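Lipase (Penicillium expansum, PDB 3G7N) hydrolyses acylglycerol lipids such as triacylglycerols, tributyrin among them, to release free fatty acids, working as a secreted alkaline lipase. Local coordinates at residues T206-S211 with T217-G222; L137-H142 with Q167-F172. All blocks are in the same frame, centred on the assembly; numbering follows the deposited sequence.

Contact 1. Residues T206-S211 with T217-G222; sequences TEYYSS and TVKCEG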
ATOM      1  N   THR A 206      -7.398   7.683   3.933  1.00 10.65           N
ATOM      2  CA  THR A 206      -7.393   8.149   5.316  1.00 10.51           C
ATOM      3  C   THR A 206      -6.008   7.881   5.899  1.00 10.21           C
ATOM      4  O   THR A 206      -5.528   6.752   5.859  1.00 10.41           O
ATOM      5  CB  THR A 206      -8.434   7.390   6.161  1.00 13.05           C
ATOM      6  OG1 THR A 206      -9.737   7.604   5.600  1.00 14.61           O
ATOM      7  CG2 THR A 206      -8.423   7.862   7.602  1.00 15.04           C
ATOM      8  N   GLU A 207      -5.352   8.931   6.378  1.00  9.63           N
ATOM      9  CA  GLU A 207      -4.035   8.769   6.960  1.00  9.23           C
ATOM     10  C   GLU A 207      -4.146   8.419   8.423  1.00  9.82           C
ATOM     11  O   GLU A 207      -4.958   9.007   9.143  1.00 11.26           O
ATOM     12  CB  GLU A 207      -3.180  10.035   6.782  1.00 10.72           C
ATOM     13  CG  GLU A 207      -1.713   9.813   7.209  1.00 10.81           C
ATOM     14  CD  GLU A 207      -0.799  11.030   7.096  1.00 10.54           C
ATOM     15  OE1 GLU A 207      -1.257  12.124   6.708  1.00 12.50           O
ATOM     16  OE2 GLU A 207       0.389  10.871   7.431  1.00 10.20           O
ATOM     17  N   TYR A 208      -3.340   7.464   8.864  1.00  9.16           N
ATOM     18  CA  TYR A 208      -3.158   7.153  10.275  1.00 10.14           C
ATOM     19  C   TYR A 208      -1.679   7.313  10.583  1.00  8.91           C
ATOM     20  O   TYR A 208      -0.842   7.233   9.680  1.00  9.37           O
ATOM     21  CB  TYR A 208      -3.557   5.704  10.580  1.00 10.19           C
ATOM     22  CG  TYR A 208      -5.035   5.408  10.397  1.00 11.42           C
ATOM     23  CD1 TYR A 208      -5.927   5.553  11.461  1.00 12.88           C
ATOM     24  CD2 TYR A 208      -5.556   5.104   9.141  1.00 11.83           C
ATOM     25  CE1 TYR A 208      -7.302   5.389  11.279  1.00 13.22           C
ATOM     26  CE2 TYR A 208      -6.918   4.863   8.957  1.00 12.86           C
ATOM     27  CZ  TYR A 208      -7.790   5.081  10.020  1.00 11.84           C
ATOM     28  OH  TYR A 208      -9.149   4.900   9.837  1.00 15.08           O
ATOM     29  N   TYR A 209      -1.345   7.543  11.851  1.00  9.86           N
ATOM     30  CA  TYR A 209       0.009   7.928  12.202  1.00  9.79           C
ATOM     31  C   TYR A 209       0.306   7.416  13.601  1.00 10.54           C
ATOM     32  O   TYR A 209      -0.584   7.403  14.459  1.00 12.87           O
ATOM     33  CB  TYR A 209       0.122   9.455  12.135  1.00 10.34           C
ATOM     34  CG  TYR A 209       1.533   9.991  12.127  1.00 10.23           C
ATOM     35  CD1 TYR A 209       2.296   9.996  10.965  1.00  9.61           C
ATOM     36  CD2 TYR A 209       2.033  10.649  13.232  1.00 11.20           C
ATOM     37  CE1 TYR A 209       3.551  10.538  10.935  1.00 10.68           C
ATOM     38  CE2 TYR A 209       3.265  11.317  13.173  1.00 14.26           C
ATOM     39  CZ  TYR A 209       4.014  11.234  12.006  1.00  8.83           C
ATOM     40  OH  TYR A 209       5.236  11.878  11.924  1.00 12.24           O
ATOM     41  N   SER A 210       1.518   6.946  13.844  1.00 10.04           N
ATOM     42  CA  SER A 210       1.873   6.515  15.191  1.00 10.20           C
ATOM     43  C   SER A 210       3.353   6.686  15.414  1.00 13.19           C
ATOM     44  O   SER A 210       4.120   6.885  14.458  1.00 11.14           O
ATOM     45  CB  SER A 210       1.449   5.056  15.464  1.00 12.46           C
ATOM     46  OG  SER A 210       2.466   4.135  15.091  1.00 11.93           O
ATOM     47  N   SER A 211       3.760   6.500  16.667  1.00 12.55           N
ATOM     48  CA  SER A 211       5.165   6.344  16.998  1.00 14.81           C
ATOM     49  C   SER A 211       5.452   4.915  17.441  1.00 17.60           C
ATOM     50  O   SER A 211       6.474   4.655  18.084  1.00 19.74           O
ATOM     51  CB  SER A 211       5.583   7.339  18.093  1.00 18.69           C
ATOM     52  OG  SER A 211       4.790   7.181  19.252  1.00 22.08           O
ATOM     53  N   THR A 217      -1.403   6.004  18.403  1.00 12.56           N
ATOM     54  CA  THR A 217      -2.025   5.936  17.082  1.00 11.87           C
ATOM     55  C   THR A 217      -3.150   6.941  16.908  1.00 12.42           C
ATOM     56  O   THR A 217      -4.050   7.033  17.760  1.00 14.32           O
ATOM     57  CB  THR A 217      -2.554   4.524  16.788  1.00 13.46           C
ATOM     58  OG1 THR A 217      -1.453   3.616  16.765  1.00 12.62           O
ATOM     59  CG2 THR A 217      -3.268   4.489  15.437  1.00 15.32           C
ATOM     60  N   VAL A 218      -3.079   7.736  15.848  1.00 11.82           N
ATOM     61  CA  VAL A 218      -4.090   8.711  15.557  1.00 12.75           C
ATOM     62  C   VAL A 218      -4.677   8.528  14.163  1.00 11.57           C
ATOM     63  O   VAL A 218      -4.012   7.997  13.259  1.00 11.95           O
ATOM     64  CB  VAL A 218      -3.565  10.159  15.724  1.00 11.54           C
ATOM     65  CG1 VAL A 218      -3.111  10.391  17.166  1.00 14.65           C
ATOM     66  CG2 VAL A 218      -2.407  10.439  14.760  1.00 12.66           C
ATOM     67  N   LYS A 219      -5.917   8.976  13.993  1.00 12.26           N
ATOM     68  CA  LYS A 219      -6.526   9.148  12.691  1.00 12.55           C
ATOM     69  C   LYS A 219      -6.422  10.594  12.282  1.00 14.01           C
ATOM     70  O   LYS A 219      -6.811  11.494  13.023  1.00 13.63           O
ATOM     71  CB  LYS A 219      -7.998   8.740  12.752  1.00 13.42           C
ATOM     72  CG  LYS A 219      -8.740   8.867  11.439  1.00 14.07           C
ATOM     73  CD  LYS A 219     -10.221   8.498  11.610  1.00 20.52           C
ATOM     74  CE  LYS A 219     -10.890   8.245  10.269  1.00 23.72           C
ATOM     75  NZ  LYS A 219     -12.270   7.691  10.428  1.00 33.26           N
ATOM     76  N   CYS A 220      -5.839  10.822  11.118  1.00 12.72           N
ATOM     77  CA  CYS A 220      -5.499  12.164  10.675  1.00 11.64           C
ATOM     78  C   CYS A 220      -6.659  12.798   9.930  1.00 13.96           C
ATOM     79  O   CYS A 220      -7.502  12.105   9.368  1.00 14.10           O
ATOM     80  CB  CYS A 220      -4.267  12.092   9.769  1.00 13.75           C
ATOM     81  SG  CYS A 220      -2.884  11.185  10.496  1.00 13.44           S
ATOM     82  N   GLU A 221      -6.703  14.125   9.935  1.00 14.22           N
ATOM     83  CA  GLU A 221      -7.742  14.863   9.240  1.00 15.92           C
ATOM     84  C   GLU A 221      -7.264  15.307   7.870  1.00 15.94           C
ATOM     85  O   GLU A 221      -6.272  16.030   7.754  1.00 17.54           O
ATOM     86  CB  GLU A 221      -8.150  16.095  10.064  1.00 18.53           C
ATOM     87  CG  GLU A 221      -8.474  15.797  11.519  1.00 28.58           C
ATOM     88  CD  GLU A 221      -8.495  17.055  12.379  1.00 39.36           C
ATOM     89  OE1 GLU A 221      -8.797  18.141  11.830  1.00 40.18           O
ATOM     90  OE2 GLU A 221      -8.248  16.952  13.605  1.00 29.46           O
ATOM     91  N   GLY A 222      -7.945  14.847   6.828  1.00 15.01           N
ATOM     92  CA  GLY A 222      -7.579  15.216   5.473  1.00 16.45           C
ATOM     93  C   GLY A 222      -6.277  14.534   5.057  1.00 12.65           C
ATOM     94  O   GLY A 222      -5.850  13.543   5.668  1.00 13.39           O
TER
HETATM   95  O   HOH W   1      -3.388  13.784   7.006  1.00 12.55           O
HETATM   96  O   HOH W   2      -6.975  11.244   6.779  1.00 14.18           O

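Contact 2. Residues L137-H142 with Q167-F172; sequences LTSIAH and QAWADF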
ATOM      1  N   LEU A 137       2.760   1.159  -4.603  1.00  6.30           N
ATOM      2  CA  LEU A 137       2.125   0.150  -5.443  1.00  7.48           C
ATOM      3  C   LEU A 137       0.726  -0.198  -4.942  1.00  7.50           C
ATOM      4  O   LEU A 137      -0.192  -0.379  -5.745  1.00  8.10           O
ATOM      5  CB  LEU A 137       2.992  -1.111  -5.556  1.00  6.76           C
ATOM      6  CG  LEU A 137       4.299  -0.929  -6.341  1.00  7.76           C
ATOM      7  CD1 LEU A 137       5.294  -2.064  -6.051  1.00  9.80           C
ATOM      8  CD2 LEU A 137       4.009  -0.806  -7.831  1.00  9.49           C
ATOM      9  N   THR A 138       0.556  -0.288  -3.623  1.00  6.61           N
ATOM     10  CA  THR A 138      -0.739  -0.592  -3.035  1.00  7.57           C
ATOM     11  C   THR A 138      -1.749   0.512  -3.344  1.00  6.30           C
ATOM     12  O   THR A 138      -2.955   0.225  -3.512  1.00  7.15           O
ATOM     13  CB  THR A 138      -0.577  -0.765  -1.518  1.00  7.40           C
ATOM     14  OG1 THR A 138       0.182  -1.943  -1.264  1.00  8.45           O
ATOM     15  CG2 THR A 138      -1.909  -0.898  -0.790  1.00  7.49           C
ATOM     16  N   SER A 139      -1.298   1.755  -3.498  1.00  7.40           N
ATOM     17  CA  SER A 139      -2.220   2.835  -3.832  1.00  7.09           C
ATOM     18  C   SER A 139      -2.785   2.712  -5.237  1.00  8.38           C
ATOM     19  O   SER A 139      -3.912   3.175  -5.488  1.00  9.62           O
ATOM     20  CB  SER A 139      -1.592   4.215  -3.568  1.00  9.14           C
ATOM     21  OG  SER A 139      -0.679   4.599  -4.573  1.00  9.79           O
ATOM     22  N   ILE A 140      -2.062   2.071  -6.145  1.00  7.30           N
ATOM     23  CA  ILE A 140      -2.630   1.723  -7.438  1.00  9.17           C
ATOM     24  C   ILE A 140      -3.360   0.391  -7.392  1.00  7.68           C
ATOM     25  O   ILE A 140      -4.438   0.265  -7.996  1.00  9.48           O
ATOM     26  CB  ILE A 140      -1.586   1.812  -8.594  1.00 12.99           C
ATOM     27  CG1 ILE A 140      -2.251   1.482  -9.940  1.00 13.57           C
ATOM     28  CG2 ILE A 140      -0.342   0.996  -8.317  1.00 13.74           C
ATOM     29  CD1 ILE A 140      -3.351   2.466 -10.348  1.00 23.86           C
ATOM     30  N   ALA A 141      -2.838  -0.591  -6.645  1.00  7.90           N
ATOM     31  CA  ALA A 141      -3.562  -1.855  -6.457  1.00  8.00           C
ATOM     32  C   ALA A 141      -4.986  -1.662  -5.966  1.00  7.17           C
ATOM     33  O   ALA A 141      -5.910  -2.355  -6.412  1.00  8.69           O
ATOM     34  CB  ALA A 141      -2.807  -2.780  -5.498  1.00  9.10           C
ATOM     35  N   HIS A 142      -5.186  -0.710  -5.074  1.00  7.89           N
ATOM     36  CA  HIS A 142      -6.507  -0.418  -4.541  1.00  9.08           C
ATOM     37  C   HIS A 142      -7.500  -0.113  -5.677  1.00  9.64           C
ATOM     38  O   HIS A 142      -8.601  -0.665  -5.736  1.00  9.97           O
ATOM     39  CB  HIS A 142      -6.429   0.771  -3.578  1.00  8.98           C
ATOM     40  CG  HIS A 142      -7.743   1.130  -2.967  1.00  8.35           C
ATOM     41  ND1 HIS A 142      -8.320   0.373  -1.975  1.00 10.31           N
ATOM     42  CD2 HIS A 142      -8.609   2.139  -3.243  1.00 10.08           C
ATOM     43  CE1 HIS A 142      -9.493   0.902  -1.661  1.00  9.50           C
ATOM     44  NE2 HIS A 142      -9.673   1.993  -2.385  1.00  9.78           N
ATOM     45  N   GLN A 167      -4.060  15.652  -8.969  1.00 15.31           N
ATOM     46  CA  GLN A 167      -5.308  15.745  -8.226  1.00 15.37           C
ATOM     47  C   GLN A 167      -6.407  14.871  -8.827  1.00 14.18           C
ATOM     48  O   GLN A 167      -7.202  14.283  -8.101  1.00 13.20           O
ATOM     49  CB  GLN A 167      -5.792  17.192  -8.132  1.00 15.68           C
ATOM     50  CG  GLN A 167      -7.008  17.370  -7.217  1.00 18.83           C
ATOM     51  CD  GLN A 167      -6.679  17.170  -5.753  1.00 26.70           C
ATOM     52  OE1 GLN A 167      -5.796  17.835  -5.209  1.00 26.46           O
ATOM     53  NE2 GLN A 167      -7.329  16.198  -5.125  1.00 23.21           N
ATOM     54  N   ALA A 168      -6.424  14.750 -10.145  1.00 13.79           N
ATOM     55  CA  ALA A 168      -7.443  13.915 -10.788  1.00 15.16           C
ATOM     56  C   ALA A 168      -7.246  12.442 -10.386  1.00 14.75           C
ATOM     57  O   ALA A 168      -8.210  11.731 -10.106  1.00 13.32           O
ATOM     58  CB  ALA A 168      -7.407  14.082 -12.302  1.00 16.36           C
ATOM     59  N   TRP A 169      -5.986  12.027 -10.250  1.00 13.24           N
ATOM     60  CA  TRP A 169      -5.674  10.684  -9.754  1.00 12.16           C
ATOM     61  C   TRP A 169      -6.206  10.494  -8.343  1.00 10.49           C
ATOM     62  O   TRP A 169      -6.926   9.529  -8.060  1.00 11.23           O
ATOM     63  CB  TRP A 169      -4.158  10.456  -9.768  1.00 11.28           C
ATOM     64  CG  TRP A 169      -3.715   9.445  -8.754  1.00 10.51           C
ATOM     65  CD1 TRP A 169      -3.066   9.698  -7.584  1.00 10.12           C
ATOM     66  CD2 TRP A 169      -4.012   8.045  -8.765  1.00  9.05           C
ATOM     67  NE1 TRP A 169      -2.910   8.531  -6.872  1.00 10.92           N
ATOM     68  CE2 TRP A 169      -3.460   7.498  -7.587  1.00  9.32           C
ATOM     69  CE3 TRP A 169      -4.656   7.199  -9.670  1.00 11.83           C
ATOM     70  CZ2 TRP A 169      -3.600   6.143  -7.258  1.00 11.20           C
ATOM     71  CZ3 TRP A 169      -4.823   5.865  -9.326  1.00 11.04           C
ATOM     72  CH2 TRP A 169      -4.250   5.342  -8.153  1.00 11.12           C
ATOM     73  N   ALA A 170      -5.919  11.447  -7.460  1.00 10.22           N
ATOM     74  CA  ALA A 170      -6.345  11.310  -6.080  1.00 11.85           C
ATOM     75  C   ALA A 170      -7.869  11.244  -5.983  1.00 12.23           C
ATOM     76  O   ALA A 170      -8.439  10.483  -5.195  1.00 12.56           O
ATOM     77  CB  ALA A 170      -5.774  12.434  -5.222  1.00 12.15           C
ATOM     78  N   ASP A 171      -8.525  12.050  -6.815  1.00 14.12           N
ATOM     79  CA  ASP A 171      -9.987  12.090  -6.837  1.00 15.87           C
ATOM     80  C   ASP A 171     -10.559  10.765  -7.322  1.00 12.83           C
ATOM     81  O   ASP A 171     -11.566  10.288  -6.800  1.00 14.76           O
ATOM     82  CB  ASP A 171     -10.490  13.230  -7.731  1.00 17.65           C
ATOM     83  CG  ASP A 171     -10.184  14.606  -7.163  1.00 25.28           C
ATOM     84  OD1 ASP A 171      -9.947  14.716  -5.944  1.00 20.96           O
ATOM     85  OD2 ASP A 171     -10.319  15.599  -7.913  1.00 25.94           O
ATOM     86  N   PHE A 172      -9.903  10.182  -8.313  1.00 12.00           N
ATOM     87  CA  PHE A 172     -10.295   8.873  -8.809  1.00 12.90           C
ATOM     88  C   PHE A 172     -10.107   7.788  -7.751  1.00 12.57           C
ATOM     89  O   PHE A 172     -10.975   6.936  -7.559  1.00 13.27           O
ATOM     90  CB  PHE A 172      -9.543   8.528 -10.087  1.00 14.18           C
ATOM     91  CG  PHE A 172     -10.043   7.297 -10.768  1.00 13.56           C
ATOM     92  CD1 PHE A 172     -11.367   7.221 -11.204  1.00 17.50           C
ATOM     93  CD2 PHE A 172      -9.203   6.225 -11.007  1.00 17.21           C
ATOM     94  CE1 PHE A 172     -11.837   6.082 -11.835  1.00 20.11           C
ATOM     95  CE2 PHE A 172      -9.673   5.085 -11.640  1.00 17.62           C
ATOM     96  CZ  PHE A 172     -10.967   5.066 -12.133  1.00 18.13           C
TER

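Contact 1. Residues T206-S211 with T217-G222
Y208 and Y209 of strand 206-210 pair with V218 and K219 of strand 218-219 in an antiparallel beta hairpin towards one end of the large mixed sheet. Y209 and V218 form a hydrogen-bonded pair. V218 N donates to Y209 O at 2.9 Å, with an N-H...O angle of 166°. Y209 N returns a more bent bond to V218 O, at 147°. Y208 and K219 form the non-hydrogen-bonded pair beside them. Beyond it, C220 N reaches E207 O at 2.8 Å and carries the pairing past the end of the short strand.

The Y208 ring and the K219 chain lie side by side and point the same way. Y208 CE1 is 3.7 Å from K219 CB. The lysine chain is fully extended, with CG anti to the backbone N (chi1 -180°), and this carries CE on to T206 CG2. In this alpha/beta-hydrolase fold strand 206-210 runs parallel to its neighbour 179-185, and 218-219 is added antiparallel on its other side. On the face opposite Y208 and K219, Y209 CB lies 3.8 Å from V218 CG2.

C220 SG packs against the aliphatic part of E207, 3.7 Å from E207 CG, and also touches Y209 CB. Its disulfide to C228 ties this end of the hairpin to a later loop. The E207 carboxylate uses OE2 for S229 and N184. E207 OE1 accepts from a water 2.7 Å away that also donates to G222 O. A second water joins E207 N to C220 O and G222 O.

Contact 2. Residues L137-H142 with Q167-F172
W169 reaches from helix 167-175 to S139 and I140 of helix 133-148. It loses the most surface of the three, and all three are buried. The helix backbones stay well apart: the CA atoms of I140 and W169 are 9.7 Å from each other. The indole spans the gap. Its CG stands roughly anti to the backbone N (chi1 154°), and the six-membered ring leads across to the other helix.

The far edge of that ring meets the backbone of S139. W169 CZ2 and CH2 both lie 3.5 Å from S139 O, which sits at the edge of the ring and in its plane. The approach is therefore from aromatic C-H groups to a carbonyl oxygen. The weakly positive C-H edge suits the oxygen, but this is a van der Waals and electrostatic contact. The same oxygen accepts a hydrogen bond from Y204 OH, so it has a polar partner despite its burial. The S139 hydroxyl turns back to its own helix and bonds to A136 O.

I140 supplies the apolar part. I140 CD1 lies 3.7 Å from W169 CH2. The isoleucine chain crosses the tryptophan side chain at about a right angle. CG1 is anti to the backbone N (chi1 -178°), which sends CD1 towards the ring. No hydrogen bond links the two segments.

W169 also touches V143, farther along helix 133-148. I140 packs on W103 of helix 97-120 as well, so one residue meets both neighbouring helices. T138 and H142 of helix 133-148 touch strand 154-159 of the central sheet.

In the fold
The two contacts are separate, with centres 19 Å apart and nearest atoms about 9 Å apart. They follow one another along the chain, contact 2 closing before contact 1 opens. Strand 179-185 comes between them in sequence. Neither contact supplies a catalytic residue. Helix 133-148 of contact 2 starts just after the nucleophile S132, whose side chain is about 11 Å from that of S139. In contact 1 the side chain of Y209 lies about 6 Å from that of D188 and about 10 Å from that of H241, the two charge-relay residues.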